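Local coordinates for lysine-sensitive aspartokinase 3 (Escherichia coli, PDB 2J0W), which phosphorylates L-aspartate with ATP to open lysine biosynthesis, and is inhibited by lysine, which binds to ACT domains at a site shared between two subunits, at residues H335-D340 / L351-T356; A303-Q308 / L386-L391. All blocks are in the same frame, centred on the assembly; numbering follows the deposited sequence.

Overall arrangement
From the N terminus, the chain first reaches these contacts in strand 299-313, which supplies A303-Q308, the first half of interaction 2. It then forms helix 321-328 and runs through H335-D340 into the hairpin of strands 341-345 and 348-353; interaction 1 closes this short loop of ten residues where L351-T356 returns past the loop leading into the hairpin. Strand 386-393 later pairs with strand 299-313 and closes the much longer loop of interaction 2, which encloses interaction 1 entirely. Strands 348-353 and 386-393 both pair with strand 299-313, so one sheet carries both contacts. They meet directly, with the acidic side chains of interaction 1 facing R305 and Q308.

Interaction 1 (H335-D340 / L351-T356); sequences HNISVD and LTLDTT
L351 meets V339 through one methyl: its CD2 lies 4.1 Å from V339 CG2, the two side chains crossing at about a right angle. V339 is the buried residue of its loop, and its CA-CB bond points at the strand. At T352 the partner is backbone. V339 CG1, anti to its own backbone N (chi1 179°), is directed at the backbone of T352 and comes within 3.5 Å of T352 O and 3.9 Å of T352 N. The other branch, CG2, is thereby turned to the leucines flanking T352. Backbone pairing of T352 with L341 joins strand 348-353 to strand 341-345, the antiparallel hairpin that follows helix 321-328 in this ACT domain. The loop 335-340 between that helix and the hairpin contains S338, V339 and D340, which bind the inhibitor lysine at a site shared by both subunits; D340 also makes backbone hydrogen bonds to the second subunit, and S338 OG a weak one to S321 OG of that subunit. The side chain of L353 approaches V339 obliquely. Its CD2 is modelled 3.3 Å from V339 CG2, a separation too short for two methyls to be taken literally. The same CD2 touches I337 CG2 at 4.2 Å, so one leucine methyl bridges two loop residues. Beyond the strand D354 brings a second carboxylate near D340, with D354 OD2 5.1 Å from D340 OD2. Each acid has a partner on strand 299-313: D340 OD2 forms a salt bridge with R305 NH1, and D354 OD1 accepts a hydrogen bond from Q308 NE2. The positive charge of R305 probably eases the repulsion between the two carboxylates.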
loop_
_atom_site.group_PDB
_atom_site.type_symbol
_atom_site.label_atom_id
_atom_site.label_comp_id
_atom_site.label_asym_id
_atom_site.label_seq_id
_atom_site.Cartn_x
_atom_site.Cartn_y
_atom_site.Cartn_z
ATOM N N HIS A 335 -16.812 -8.024 -6.205
ATOM C CA HIS A 335 -16.882 -7.274 -7.454
ATOM C C HIS A 335 -15.672 -7.609 -8.316
ATOM O O HIS A 335 -15.546 -7.134 -9.442
ATOM C CB HIS A 335 -16.884 -5.766 -7.180
ATOM C CG HIS A 335 -18.066 -5.282 -6.397
ATOM N ND1 HIS A 335 -18.289 -5.636 -5.085
ATOM C CD2 HIS A 335 -19.063 -4.426 -6.731
ATOM C CE1 HIS A 335 -19.371 -5.017 -4.642
ATOM N NE2 HIS A 335 -19.859 -4.276 -5.620
ATOM N N ASN A 336 -14.791 -8.440 -7.774
ATOM C CA ASN A 336 -13.559 -8.833 -8.444
ATOM C C ASN A 336 -12.847 -7.721 -9.212
ATOM O O ASN A 336 -12.678 -7.762 -10.440
ATOM C CB ASN A 336 -13.782 -10.062 -9.325
ATOM C CG ASN A 336 -13.314 -11.340 -8.644
ATOM O OD1 ASN A 336 -13.401 -12.431 -9.206
ATOM N ND2 ASN A 336 -12.807 -11.201 -7.423
ATOM N N ILE A 337 -12.438 -6.726 -8.424
ATOM C CA ILE A 337 -11.696 -5.557 -8.863
ATOM C C ILE A 337 -10.253 -5.815 -8.432
ATOM O O ILE A 337 -9.956 -5.824 -7.243
ATOM C CB ILE A 337 -12.200 -4.308 -8.141
ATOM C CG1 ILE A 337 -13.622 -4.004 -8.598
ATOM C CG2 ILE A 337 -11.265 -3.139 -8.388
ATOM C CD1 ILE A 337 -14.219 -2.783 -7.946
ATOM N N SER A 338 -9.364 -6.043 -9.388
ATOM C CA SER A 338 -7.972 -6.312 -9.066
ATOM C C SER A 338 -7.146 -5.027 -9.123
ATOM O O SER A 338 -7.285 -4.231 -10.056
ATOM C CB SER A 338 -7.418 -7.351 -10.046
ATOM O OG SER A 338 -6.069 -7.691 -9.761
ATOM N N VAL A 339 -6.293 -4.832 -8.117
ATOM C CA VAL A 339 -5.428 -3.651 -8.019
ATOM C C VAL A 339 -3.956 -4.051 -7.961
ATOM O O VAL A 339 -3.550 -4.839 -7.099
ATOM C CB VAL A 339 -5.745 -2.829 -6.754
ATOM C CG1 VAL A 339 -4.823 -1.622 -6.669
ATOM C CG2 VAL A 339 -7.196 -2.397 -6.781
ATOM N N ASP A 340 -3.165 -3.498 -8.879
ATOM C CA ASP A 340 -1.733 -3.775 -8.946
ATOM C C ASP A 340 -0.980 -2.898 -7.956
ATOM O O ASP A 340 0.060 -3.295 -7.440
ATOM C CB ASP A 340 -1.159 -3.456 -10.336
ATOM C CG ASP A 340 -1.844 -4.205 -11.462
ATOM O OD1 ASP A 340 -1.888 -5.454 -11.434
ATOM O OD2 ASP A 340 -2.320 -3.529 -12.395
ATOM N N LEU A 351 -6.120 3.447 -3.741
ATOM C CA LEU A 351 -6.093 2.391 -4.746
ATOM C C LEU A 351 -5.818 2.906 -6.166
ATOM O O LEU A 351 -6.469 3.850 -6.625
ATOM C CB LEU A 351 -7.431 1.650 -4.706
ATOM C CG LEU A 351 -7.778 0.974 -3.378
ATOM C CD1 LEU A 351 -9.252 0.651 -3.341
ATOM C CD2 LEU A 351 -6.958 -0.287 -3.219
ATOM N N THR A 352 -4.856 2.278 -6.848
ATOM C CA THR A 352 -4.480 2.654 -8.216
ATOM C C THR A 352 -5.199 1.756 -9.218
ATOM O O THR A 352 -4.821 0.602 -9.401
ATOM C CB THR A 352 -2.949 2.519 -8.445
ATOM O OG1 THR A 352 -2.243 3.411 -7.571
ATOM C CG2 THR A 352 -2.599 2.857 -9.883
ATOM N N LEU A 353 -6.222 2.289 -9.880
ATOM C CA LEU A 353 -7.005 1.496 -10.829
ATOM C C LEU A 353 -6.740 1.687 -12.320
ATOM O O LEU A 353 -6.873 2.786 -12.870
ATOM C CB LEU A 353 -8.494 1.700 -10.560
ATOM C CG LEU A 353 -8.924 1.311 -9.145
ATOM C CD1 LEU A 353 -10.452 1.325 -9.036
ATOM C CD2 LEU A 353 -8.365 -0.072 -8.820
ATOM N N ASP A 354 -6.390 0.582 -12.969
ATOM C CA ASP A 354 -6.094 0.561 -14.397
ATOM C C ASP A 354 -7.374 0.359 -15.207
ATOM O O ASP A 354 -8.379 -0.117 -14.680
ATOM C CB ASP A 354 -5.094 -0.566 -14.683
ATOM C CG ASP A 354 -4.730 -0.671 -16.143
ATOM O OD1 ASP A 354 -4.647 0.385 -16.818
ATOM O OD2 ASP A 354 -4.511 -1.810 -16.615
ATOM N N THR A 355 -7.357 0.737 -16.480
ATOM C CA THR A 355 -8.541 0.543 -17.307
ATOM C C THR A 355 -8.762 -0.957 -17.420
ATOM O O THR A 355 -7.863 -1.752 -17.134
ATOM C CB THR A 355 -8.367 1.124 -18.710
ATOM O OG1 THR A 355 -7.201 0.551 -19.327
ATOM C CG2 THR A 355 -8.255 2.659 -18.638
ATOM N N THR A 356 -9.956 -1.340 -17.848
ATOM C CA THR A 356 -10.317 -2.746 -17.964
ATOM C C THR A 356 -9.503 -3.579 -18.952
ATOM O O THR A 356 -9.147 -4.729 -18.662
ATOM C CB THR A 356 -11.805 -2.872 -18.346
ATOM O OG1 THR A 356 -12.010 -2.293 -19.646
ATOM C CG2 THR A 356 -12.673 -2.136 -17.324
#

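Interaction 2 (A303-Q308 / L386-L391)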
loop_
_atom_site.group_PDB
_atom_site.type_symbol
_atom_site.label_atom_id
_atom_site.label_comp_id
_atom_site.label_asym_id
_atom_site.label_seq_id
_atom_site.Cartn_x
_atom_site.Cartn_y
_atom_site.Cartn_z
ATOM N N ALA A 303 7.930 2.349 -18.071
ATOM C CA ALA A 303 6.656 1.944 -18.658
ATOM C C ALA A 303 5.582 2.934 -18.240
ATOM O O ALA A 303 5.545 3.385 -17.090
ATOM C CB ALA A 303 6.290 0.545 -18.196
ATOM N N LEU A 304 4.708 3.266 -19.181
ATOM C CA LEU A 304 3.623 4.208 -18.939
ATOM C C LEU A 304 2.271 3.513 -19.066
ATOM O O LEU A 304 2.044 2.753 -20.004
ATOM C CB LEU A 304 3.716 5.346 -19.951
ATOM C CG LEU A 304 2.585 6.369 -20.017
ATOM C CD1 LEU A 304 2.635 7.306 -18.807
ATOM C CD2 LEU A 304 2.739 7.162 -21.312
ATOM N N ARG A 305 1.387 3.753 -18.103
ATOM C CA ARG A 305 0.038 3.179 -18.127
ATOM C C ARG A 305 -0.914 4.361 -17.955
ATOM O O ARG A 305 -1.007 4.957 -16.883
ATOM C CB ARG A 305 -0.147 2.168 -16.995
ATOM C CG ARG A 305 -1.174 1.099 -17.314
ATOM C CD ARG A 305 -1.096 -0.082 -16.351
ATOM N NE ARG A 305 -1.631 0.228 -15.023
ATOM C CZ ARG A 305 -1.557 -0.609 -13.996
ATOM N NH1 ARG A 305 -0.975 -1.796 -14.148
ATOM N NH2 ARG A 305 -2.058 -0.268 -12.818
ATOM N N ARG A 306 -1.604 4.701 -19.034
ATOM C CA ARG A 306 -2.522 5.834 -19.066
ATOM C C ARG A 306 -3.938 5.600 -18.569
ATOM O O ARG A 306 -4.408 4.468 -18.479
ATOM C CB ARG A 306 -2.614 6.370 -20.490
ATOM C CG ARG A 306 -1.389 7.092 -20.956
ATOM C CD ARG A 306 -1.813 8.320 -21.710
ATOM N NE ARG A 306 -0.766 9.329 -21.734
ATOM C CZ ARG A 306 -0.945 10.582 -21.330
ATOM N NH1 ARG A 306 -2.129 10.969 -20.867
ATOM N NH2 ARG A 306 0.054 11.450 -21.408
ATOM N N ASN A 307 -4.619 6.710 -18.294
ATOM C CA ASN A 307 -5.999 6.701 -17.830
ATOM C C ASN A 307 -6.199 5.859 -16.587
ATOM O O ASN A 307 -7.107 5.024 -16.511
ATOM C CB ASN A 307 -6.921 6.209 -18.935
ATOM C CG ASN A 307 -6.632 6.880 -20.245
ATOM O OD1 ASN A 307 -6.507 8.103 -20.306
ATOM N ND2 ASN A 307 -6.521 6.084 -21.313
ATOM N N GLN A 308 -5.336 6.082 -15.611
ATOM C CA GLN A 308 -5.438 5.365 -14.368
ATOM C C GLN A 308 -6.429 6.135 -13.499
ATOM O O GLN A 308 -6.661 7.327 -13.698
ATOM C CB GLN A 308 -4.067 5.283 -13.701
ATOM C CG GLN A 308 -3.010 4.648 -14.588
ATOM C CD GLN A 308 -3.300 3.193 -14.928
ATOM O OE1 GLN A 308 -3.219 2.312 -14.077
ATOM N NE2 GLN A 308 -3.638 2.937 -16.183
ATOM N N LEU A 386 -5.282 10.301 -14.610
ATOM C CA LEU A 386 -3.974 10.158 -13.992
ATOM C C LEU A 386 -3.238 9.061 -14.755
ATOM O O LEU A 386 -3.863 8.122 -15.248
ATOM C CB LEU A 386 -4.136 9.763 -12.521
ATOM C CG LEU A 386 -4.609 10.828 -11.530
ATOM C CD1 LEU A 386 -5.089 10.178 -10.241
ATOM C CD2 LEU A 386 -3.468 11.800 -11.245
ATOM N N ALA A 387 -1.916 9.184 -14.852
ATOM C CA ALA A 387 -1.091 8.211 -15.565
ATOM C C ALA A 387 -0.010 7.598 -14.671
ATOM O O ALA A 387 0.656 8.304 -13.908
ATOM C CB ALA A 387 -0.452 8.883 -16.777
ATOM N N LEU A 388 0.165 6.282 -14.766
ATOM C CA LEU A 388 1.170 5.588 -13.961
ATOM C C LEU A 388 2.513 5.496 -14.670
ATOM O O LEU A 388 2.574 5.171 -15.858
ATOM C CB LEU A 388 0.728 4.162 -13.633
ATOM C CG LEU A 388 1.820 3.327 -12.941
ATOM C CD1 LEU A 388 1.855 3.684 -11.478
ATOM C CD2 LEU A 388 1.558 1.847 -13.091
ATOM N N VAL A 389 3.587 5.777 -13.935
ATOM C CA VAL A 389 4.934 5.670 -14.483
ATOM C C VAL A 389 5.695 4.644 -13.640
ATOM O O VAL A 389 5.780 4.759 -12.417
ATOM C CB VAL A 389 5.689 7.027 -14.474
ATOM C CG1 VAL A 389 7.143 6.815 -14.877
ATOM C CG2 VAL A 389 5.045 7.984 -15.458
ATOM N N ALA A 390 6.239 3.636 -14.306
ATOM C CA ALA A 390 6.967 2.583 -13.624
ATOM C C ALA A 390 8.416 2.464 -14.076
ATOM O O ALA A 390 8.712 2.600 -15.256
ATOM C CB ALA A 390 6.264 1.266 -13.855
ATOM N N LEU A 391 9.317 2.210 -13.134
ATOM C CA LEU A 391 10.724 2.010 -13.458
ATOM C C LEU A 391 11.040 0.564 -13.158
ATOM O O LEU A 391 10.887 0.107 -12.029
ATOM C CB LEU A 391 11.635 2.877 -12.605
ATOM C CG LEU A 391 13.088 2.378 -12.664
ATOM C CD1 LEU A 391 13.649 2.585 -14.057
ATOM C CD2 LEU A 391 13.937 3.110 -11.645
#
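Q308 CB sits 3.2 Å from L386 O. CG approaches the L388 backbone, 3.6 Å from L388 N, and also reaches L388 CB. A bend at chi2 (-64°) turns CD to the edge of the R305 guanidinium, in its plane. OE1 accepts from R305 NE at 2.8 Å and R305 NH2 at 3.1 Å, both donors on one face of the amide plane. NE2 turns back to R306 O at 2.9 Å, standing above that carbonyl plane, and also bonds D354 OD1. An alanine at Q308 would probably leave R306 O and D354 OD1 without this donor and R305 NE without its close acceptor. L388 CD2 lies over one guanidinium face, 4.1 Å from R305 NE. The side chain thus spans a beta bulge: R305 pairs with L388 but Q308 with L386, one extra residue fitting between. Before it, A303-A390 and R305-L388 are regular antiparallel hydrogen-bonded pairs. Helix 436-448 packs on the face of L304, A387 and V389, F254 meets R305, L388 and A390 on the other, and strand 426-432 pairs with 386-393 along its far edge.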